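Local coordinates for viral structural protein 4 (PDB 6TZ0), which binds GTP and probably acts as the nucleotide-hydrolysing partner of the viral RNA-dependent RNA polymerase in transcribing the double-stranded RNA genome, at residues Ser374-Tyr386 against Thr480-Asn492. Numbering follows the deposited sequence.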
ATOM      1  N   SER B 374     -15.764 -26.359 -26.254  1.00 34.39           N
ATOM      2  CA  SER B 374     -16.128 -26.224 -24.853  1.00 34.39           C
ATOM      3  C   SER B 374     -17.371 -27.014 -24.475  1.00 34.39           C
ATOM      4  O   SER B 374     -17.438 -27.558 -23.370  1.00 34.39           O
ATOM      5  CB  SER B 374     -16.348 -24.750 -24.519  1.00 34.39           C
ATOM      6  OG  SER B 374     -16.781 -24.603 -23.183  1.00 34.39           O
ATOM      7  N   GLY B 375     -18.359 -27.082 -25.357  1.00 34.46           N
ATOM      8  CA  GLY B 375     -19.607 -27.726 -25.035  1.00 34.46           C
ATOM      9  C   GLY B 375     -20.636 -26.832 -24.389  1.00 34.46           C
ATOM     10  O   GLY B 375     -21.664 -27.335 -23.926  1.00 34.46           O
ATOM     11  N   GLN B 376     -20.397 -25.529 -24.340  1.00 34.55           N
ATOM     12  CA  GLN B 376     -21.301 -24.583 -23.714  1.00 34.55           C
ATOM     13  C   GLN B 376     -21.812 -23.601 -24.759  1.00 34.55           C
ATOM     14  O   GLN B 376     -21.336 -23.561 -25.895  1.00 34.55           O
ATOM     15  CB  GLN B 376     -20.605 -23.835 -22.574  1.00 34.55           C
ATOM     16  CG  GLN B 376     -20.089 -24.743 -21.480  1.00 34.55           C
ATOM     17  CD  GLN B 376     -19.479 -23.980 -20.325  1.00 34.55           C
ATOM     18  OE1 GLN B 376     -19.497 -22.756 -20.299  1.00 34.55           O
ATOM     19  NE2 GLN B 376     -18.908 -24.703 -19.376  1.00 34.55           N
ATOM     20  N   VAL B 377     -22.794 -22.810 -24.364  1.00 33.57           N
ATOM     21  CA  VAL B 377     -23.370 -21.787 -25.227  1.00 33.57           C
ATOM     22  C   VAL B 377     -22.574 -20.502 -25.055  1.00 33.57           C
ATOM     23  O   VAL B 377     -22.383 -20.027 -23.931  1.00 33.57           O
ATOM     24  CB  VAL B 377     -24.855 -21.567 -24.895  1.00 33.57           C
ATOM     25  CG1 VAL B 377     -25.424 -20.414 -25.698  1.00 33.57           C
ATOM     26  CG2 VAL B 377     -25.637 -22.831 -25.158  1.00 33.57           C
ATOM     27  N   VAL B 378     -22.110 -19.936 -26.166  1.00 31.79           N
ATOM     28  CA  VAL B 378     -21.332 -18.703 -26.163  1.00 31.79           C
ATOM     29  C   VAL B 378     -22.176 -17.606 -26.791  1.00 31.79           C
ATOM     30  O   VAL B 378     -22.650 -17.751 -27.923  1.00 31.79           O
ATOM     31  CB  VAL B 378     -20.003 -18.867 -26.912  1.00 31.79           C
ATOM     32  CG1 VAL B 378     -19.267 -17.542 -26.972  1.00 31.79           C
ATOM     33  CG2 VAL B 378     -19.139 -19.918 -26.246  1.00 31.79           C
ATOM     34  N   GLY B 379     -22.362 -16.511 -26.064  1.00 32.48           N
ATOM     35  CA  GLY B 379     -23.025 -15.347 -26.609  1.00 32.48           C
ATOM     36  C   GLY B 379     -22.043 -14.349 -27.198  1.00 32.48           C
ATOM     37  O   GLY B 379     -20.903 -14.239 -26.764  1.00 32.48           O
ATOM     38  N   HIS B 380     -22.506 -13.608 -28.203  1.00 32.72           N
ATOM     39  CA  HIS B 380     -21.639 -12.668 -28.909  1.00 32.72           C
ATOM     40  C   HIS B 380     -22.437 -11.413 -29.243  1.00 32.72           C
ATOM     41  O   HIS B 380     -23.236 -11.415 -30.182  1.00 32.72           O
ATOM     42  CB  HIS B 380     -21.050 -13.305 -30.157  1.00 32.72           C
ATOM     43  CG  HIS B 380     -20.208 -12.373 -30.964  1.00 32.72           C
ATOM     44  ND1 HIS B 380     -20.692 -11.699 -32.064  1.00 32.72           N
ATOM     45  CD2 HIS B 380     -18.933 -11.955 -30.800  1.00 32.72           C
ATOM     46  CE1 HIS B 380     -19.739 -10.936 -32.564  1.00 32.72           C
ATOM     47  NE2 HIS B 380     -18.663 -11.068 -31.812  1.00 32.72           N
ATOM     48  N   LEU B 381     -22.211 -10.352 -28.475  1.00 33.37           N
ATOM     49  CA  LEU B 381     -22.755  -9.040 -28.789  1.00 33.37           C
ATOM     50  C   LEU B 381     -21.811  -8.301 -29.721  1.00 33.37           C
ATOM     51  O   LEU B 381     -20.590  -8.376 -29.573  1.00 33.37           O
ATOM     52  CB  LEU B 381     -22.967  -8.215 -27.522  1.00 33.37           C
ATOM     53  CG  LEU B 381     -24.016  -8.685 -26.522  1.00 33.37           C
ATOM     54  CD1 LEU B 381     -23.984  -7.808 -25.298  1.00 33.37           C
ATOM     55  CD2 LEU B 381     -25.390  -8.668 -27.147  1.00 33.37           C
ATOM     56  N   SER B 382     -22.382  -7.577 -30.678  1.00 34.20           N
ATOM     57  CA  SER B 382     -21.590  -6.760 -31.581  1.00 34.20           C
ATOM     58  C   SER B 382     -21.099  -5.505 -30.871  1.00 34.20           C
ATOM     59  O   SER B 382     -21.417  -5.241 -29.711  1.00 34.20           O
ATOM     60  CB  SER B 382     -22.398  -6.382 -32.813  1.00 34.20           C
ATOM     61  OG  SER B 382     -21.647  -5.515 -33.639  1.00 34.20           O
ATOM     62  N   SER B 383     -20.312  -4.712 -31.587  1.00 33.98           N
ATOM     63  CA  SER B 383     -19.798  -3.483 -31.010  1.00 33.98           C
ATOM     64  C   SER B 383     -20.806  -2.352 -31.112  1.00 33.98           C
ATOM     65  O   SER B 383     -20.709  -1.380 -30.358  1.00 33.98           O
ATOM     66  CB  SER B 383     -18.497  -3.090 -31.699  1.00 33.98           C
ATOM     67  OG  SER B 383     -17.827  -2.100 -30.956  1.00 33.98           O
ATOM     68  N   ASP B 384     -21.774  -2.467 -32.018  1.00 37.64           N
ATOM     69  CA  ASP B 384     -22.869  -1.509 -32.145  1.00 37.64           C
ATOM     70  C   ASP B 384     -24.133  -2.010 -31.467  1.00 37.64           C
ATOM     71  O   ASP B 384     -25.234  -1.707 -31.916  1.00 37.64           O
ATOM     72  CB  ASP B 384     -23.145  -1.210 -33.614  1.00 37.64           C
ATOM     73  CG  ASP B 384     -22.047  -0.403 -34.272  1.00 37.64           C
ATOM     74  OD1 ASP B 384     -21.384   0.385 -33.569  1.00 37.64           O
ATOM     75  OD2 ASP B 384     -21.851  -0.553 -35.495  1.00 37.64           O
ATOM     76  N   ALA B 385     -24.013  -2.773 -30.382  1.00 36.94           N
ATOM     77  CA  ALA B 385     -25.194  -3.353 -29.754  1.00 36.94           C
ATOM     78  C   ALA B 385     -25.976  -2.317 -28.960  1.00 36.94           C
ATOM     79  O   ALA B 385     -27.197  -2.197 -29.113  1.00 36.94           O
ATOM     80  CB  ALA B 385     -24.791  -4.524 -28.860  1.00 36.94           C
ATOM     81  N   TYR B 386     -25.282  -1.562 -28.108  1.00 36.34           N
ATOM     82  CA  TYR B 386     -25.924  -0.514 -27.327  1.00 36.34           C
ATOM     83  C   TYR B 386     -26.444   0.611 -28.206  1.00 36.34           C
ATOM     84  O   TYR B 386     -27.489   1.192 -27.900  1.00 36.34           O
ATOM     85  CB  TYR B 386     -24.949   0.038 -26.294  1.00 36.34           C
ATOM     86  CG  TYR B 386     -25.502   1.181 -25.485  1.00 36.34           C
ATOM     87  CD1 TYR B 386     -26.481   0.966 -24.538  1.00 36.34           C
ATOM     88  CD2 TYR B 386     -25.038   2.476 -25.667  1.00 36.34           C
ATOM     89  CE1 TYR B 386     -26.993   2.003 -23.796  1.00 36.34           C
ATOM     90  CE2 TYR B 386     -25.545   3.522 -24.928  1.00 36.34           C
ATOM     91  CZ  TYR B 386     -26.518   3.278 -23.993  1.00 36.34           C
ATOM     92  OH  TYR B 386     -27.022   4.315 -23.253  1.00 36.34           O
ATOM     93  N   THR B 480     -31.965 -15.486 -19.110  1.00 40.15           N
ATOM     94  CA  THR B 480     -31.801 -16.300 -20.303  1.00 40.15           C
ATOM     95  C   THR B 480     -30.527 -15.979 -21.068  1.00 40.15           C
ATOM     96  O   THR B 480     -30.326 -16.507 -22.166  1.00 40.15           O
ATOM     97  CB  THR B 480     -33.006 -16.129 -21.223  1.00 40.15           C
ATOM     98  OG1 THR B 480     -33.032 -14.790 -21.727  1.00 40.15           O
ATOM     99  CG2 THR B 480     -34.278 -16.372 -20.449  1.00 40.15           C
ATOM    100  N   THR B 481     -29.672 -15.125 -20.527  1.00 36.70           N
ATOM    101  CA  THR B 481     -28.433 -14.819 -21.214  1.00 36.70           C
ATOM    102  C   THR B 481     -27.428 -15.955 -21.012  1.00 36.70           C
ATOM    103  O   THR B 481     -27.461 -16.647 -19.991  1.00 36.70           O
ATOM    104  CB  THR B 481     -27.869 -13.483 -20.718  1.00 36.70           C
ATOM    105  OG1 THR B 481     -26.696 -13.135 -21.460  1.00 36.70           O
ATOM    106  CG2 THR B 481     -27.554 -13.513 -19.234  1.00 36.70           C
ATOM    107  N   PRO B 482     -26.588 -16.229 -22.007  1.00 33.98           N
ATOM    108  CA  PRO B 482     -25.620 -17.317 -21.869  1.00 33.98           C
ATOM    109  C   PRO B 482     -24.534 -16.989 -20.859  1.00 33.98           C
ATOM    110  O   PRO B 482     -24.300 -15.835 -20.500  1.00 33.98           O
ATOM    111  CB  PRO B 482     -25.043 -17.460 -23.278  1.00 33.98           C
ATOM    112  CG  PRO B 482     -26.082 -16.926 -24.152  1.00 33.98           C
ATOM    113  CD  PRO B 482     -26.704 -15.797 -23.409  1.00 33.98           C
ATOM    114  N   ARG B 483     -23.878 -18.048 -20.391  1.00 33.07           N
ATOM    115  CA  ARG B 483     -22.885 -17.911 -19.331  1.00 33.07           C
ATOM    116  C   ARG B 483     -21.621 -17.221 -19.832  1.00 33.07           C
ATOM    117  O   ARG B 483     -21.077 -16.337 -19.161  1.00 33.07           O
ATOM    118  CB  ARG B 483     -22.554 -19.286 -18.758  1.00 33.07           C
ATOM    119  CG  ARG B 483     -21.475 -19.242 -17.727  1.00 33.07           C
ATOM    120  CD  ARG B 483     -21.107 -20.595 -17.204  1.00 33.07           C
ATOM    121  NE  ARG B 483     -19.997 -20.477 -16.273  1.00 33.07           N
ATOM    122  CZ  ARG B 483     -18.722 -20.536 -16.636  1.00 33.07           C
ATOM    123  NH1 ARG B 483     -18.405 -20.727 -17.905  1.00 33.07           N
ATOM    124  NH2 ARG B 483     -17.767 -20.419 -15.730  1.00 33.07           N
ATOM    125  N   THR B 484     -21.135 -17.616 -21.003  1.00 32.21           N
ATOM    126  CA  THR B 484     -19.919 -17.055 -21.571  1.00 32.21           C
ATOM    127  C   THR B 484     -20.295 -16.070 -22.667  1.00 32.21           C
ATOM    128  O   THR B 484     -20.912 -16.451 -23.663  1.00 32.21           O
ATOM    129  CB  THR B 484     -19.014 -18.155 -22.119  1.00 32.21           C
ATOM    130  OG1 THR B 484     -19.691 -18.846 -23.168  1.00 32.21           O
ATOM    131  CG2 THR B 484     -18.678 -19.152 -21.030  1.00 32.21           C
ATOM    132  N   LEU B 485     -19.924 -14.807 -22.479  1.00 30.46           N
ATOM    133  CA  LEU B 485     -20.171 -13.750 -23.447  1.00 30.46           C
ATOM    134  C   LEU B 485     -18.873 -13.270 -24.077  1.00 30.46           C
ATOM    135  O   LEU B 485     -17.805 -13.313 -23.462  1.00 30.46           O
ATOM    136  CB  LEU B 485     -20.865 -12.547 -22.811  1.00 30.46           C
ATOM    137  CG  LEU B 485     -22.322 -12.631 -22.387  1.00 30.46           C
ATOM    138  CD1 LEU B 485     -22.701 -11.368 -21.646  1.00 30.46           C
ATOM    139  CD2 LEU B 485     -23.210 -12.818 -23.599  1.00 30.46           C
ATOM    140  N   ILE B 486     -18.986 -12.804 -25.315  1.00 30.14           N
ATOM    141  CA  ILE B 486     -17.909 -12.120 -26.014  1.00 30.14           C
ATOM    142  C   ILE B 486     -18.469 -10.782 -26.463  1.00 30.14           C
ATOM    143  O   ILE B 486     -19.361 -10.733 -27.318  1.00 30.14           O
ATOM    144  CB  ILE B 486     -17.380 -12.924 -27.205  1.00 30.14           C
ATOM    145  CG1 ILE B 486     -16.703 -14.200 -26.715  1.00 30.14           C
ATOM    146  CG2 ILE B 486     -16.404 -12.096 -28.009  1.00 30.14           C
ATOM    147  CD1 ILE B 486     -16.395 -15.156 -27.811  1.00 30.14           C
ATOM    148  N   VAL B 487     -17.963  -9.703 -25.882  1.00 29.64           N
ATOM    149  CA  VAL B 487     -18.491  -8.364 -26.099  1.00 29.64           C
ATOM    150  C   VAL B 487     -17.424  -7.538 -26.802  1.00 29.64           C
ATOM    151  O   VAL B 487     -16.253  -7.570 -26.412  1.00 29.64           O
ATOM    152  CB  VAL B 487     -18.910  -7.714 -24.767  1.00 29.64           C
ATOM    153  CG1 VAL B 487     -19.448  -6.323 -24.992  1.00 29.64           C
ATOM    154  CG2 VAL B 487     -19.936  -8.577 -24.063  1.00 29.64           C
ATOM    155  N   GLU B 488     -17.820  -6.819 -27.842  1.00 31.28           N
ATOM    156  CA  GLU B 488     -16.923  -5.948 -28.581  1.00 31.28           C
ATOM    157  C   GLU B 488     -17.095  -4.505 -28.119  1.00 31.28           C
ATOM    158  O   GLU B 488     -18.167  -4.093 -27.676  1.00 31.28           O
ATOM    159  CB  GLU B 488     -17.205  -6.051 -30.074  1.00 31.28           C
ATOM    160  CG  GLU B 488     -17.062  -7.431 -30.644  1.00 31.28           C
ATOM    161  CD  GLU B 488     -17.452  -7.475 -32.103  1.00 31.28           C
ATOM    162  OE1 GLU B 488     -17.880  -6.431 -32.633  1.00 31.28           O
ATOM    163  OE2 GLU B 488     -17.352  -8.554 -32.715  1.00 31.28           O
ATOM    164  N   GLY B 489     -16.015  -3.732 -28.229  1.00 27.82           N
ATOM    165  CA  GLY B 489     -16.044  -2.341 -27.838  1.00 27.82           C
ATOM    166  C   GLY B 489     -15.293  -1.482 -28.835  1.00 27.82           C
ATOM    167  O   GLY B 489     -14.562  -1.986 -29.685  1.00 27.82           O
ATOM    168  N   HIS B 490     -15.490  -0.172 -28.724  1.00 27.67           N
ATOM    169  CA  HIS B 490     -14.805   0.753 -29.613  1.00 27.67           C
ATOM    170  C   HIS B 490     -13.650   1.507 -28.980  1.00 27.67           C
ATOM    171  O   HIS B 490     -12.741   1.906 -29.706  1.00 27.67           O
ATOM    172  CB  HIS B 490     -15.768   1.786 -30.200  1.00 27.67           C
ATOM    173  CG  HIS B 490     -16.682   1.245 -31.251  1.00 27.67           C
ATOM    174  ND1 HIS B 490     -18.028   1.047 -31.040  1.00 27.67           N
ATOM    175  CD2 HIS B 490     -16.433   0.823 -32.511  1.00 27.67           C
ATOM    176  CE1 HIS B 490     -18.578   0.575 -32.145  1.00 27.67           C
ATOM    177  NE2 HIS B 490     -17.628   0.413 -33.045  1.00 27.67           N
ATOM    178  N   PHE B 491     -13.650   1.716 -27.666  1.00 27.38           N
ATOM    179  CA  PHE B 491     -12.618   2.543 -27.055  1.00 27.38           C
ATOM    180  C   PHE B 491     -12.485   2.219 -25.577  1.00 27.38           C
ATOM    181  O   PHE B 491     -13.397   1.671 -24.959  1.00 27.38           O
ATOM    182  CB  PHE B 491     -12.890   4.035 -27.276  1.00 27.38           C
ATOM    183  CG  PHE B 491     -14.253   4.499 -26.839  1.00 27.38           C
ATOM    184  CD1 PHE B 491     -15.317   4.479 -27.724  1.00 27.38           C
ATOM    185  CD2 PHE B 491     -14.457   5.009 -25.571  1.00 27.38           C
ATOM    186  CE1 PHE B 491     -16.560   4.913 -27.341  1.00 27.38           C
ATOM    187  CE2 PHE B 491     -15.702   5.450 -25.186  1.00 27.38           C
ATOM    188  CZ  PHE B 491     -16.752   5.401 -26.075  1.00 27.38           C
ATOM    189  N   ASN B 492     -11.330   2.586 -25.018  1.00 28.04           N
ATOM    190  CA  ASN B 492     -10.936   2.129 -23.690  1.00 28.04           C
ATOM    191  C   ASN B 492     -11.725   2.761 -22.555  1.00 28.04           C
ATOM    192  O   ASN B 492     -11.597   2.298 -21.420  1.00 28.04           O
ATOM    193  CB  ASN B 492      -9.454   2.395 -23.434  1.00 28.04           C
ATOM    194  CG  ASN B 492      -8.556   1.565 -24.304  1.00 28.04           C
ATOM    195  OD1 ASN B 492      -7.748   2.094 -25.055  1.00 28.04           O
ATOM    196  ND2 ASN B 492      -8.698   0.252 -24.218  1.00 28.04           N
TER
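Gly-379 sits at the tight centre of two parallel strands, 378-381 and 484-489. Its N gives a hydrogen bond to Thr-484 O at 2.8 Å, and its O takes one from Ile-486 N. With no side chain at Gly-379, CD2 of Leu-485 can lie 3.9 Å from its CA. Farther along, Leu-381 N reaches Ile-486 O only weakly. Val-378 and His-380 share a face with Thr-484 and Ile-486, against helix 359-374; there Val-378 CG1 meets Ile-486 CD1, and CD2 of the imidazole lies 3.8 Å from Ile-486 CG2. Leu-381 and Val-487 lie on the other face, towards helix 468-476.

At the C-terminal end of the strands, the chain of Glu-488, extended beyond CG (chi2 176°), brings OE2 within 3.0 Å of His-380 NE2. This hydrogen bond is bent, 131° at the hydrogen, and reaches OE2 from above the carboxylate plane; ring and carboxylate stand 75° apart. Just beyond, Ser-383 OG perches over the centre of the His-490 ring, whose edge faces Asp-384 OD1.

The N-terminal end is looser and nearer solvent: exposed Val-377 merely lays CG1 against Pro-482 CB, and Arg-483 NH1 makes a weak bond to Gln-376 OE1, its guanidinium being held mainly by the carbonyls of Val-344 and Val-339. Thr-484 OG1 still donates a hydrogen bond to Val-377 O at 3.0 Å.

Strand 378-381 is thus the outermost strand, within this chain, of a five-stranded parallel sheet, with Glu-488 beside Lys-359 and Thr-360 of the GTP site, an architecture consistent with a P-loop NTPase fold.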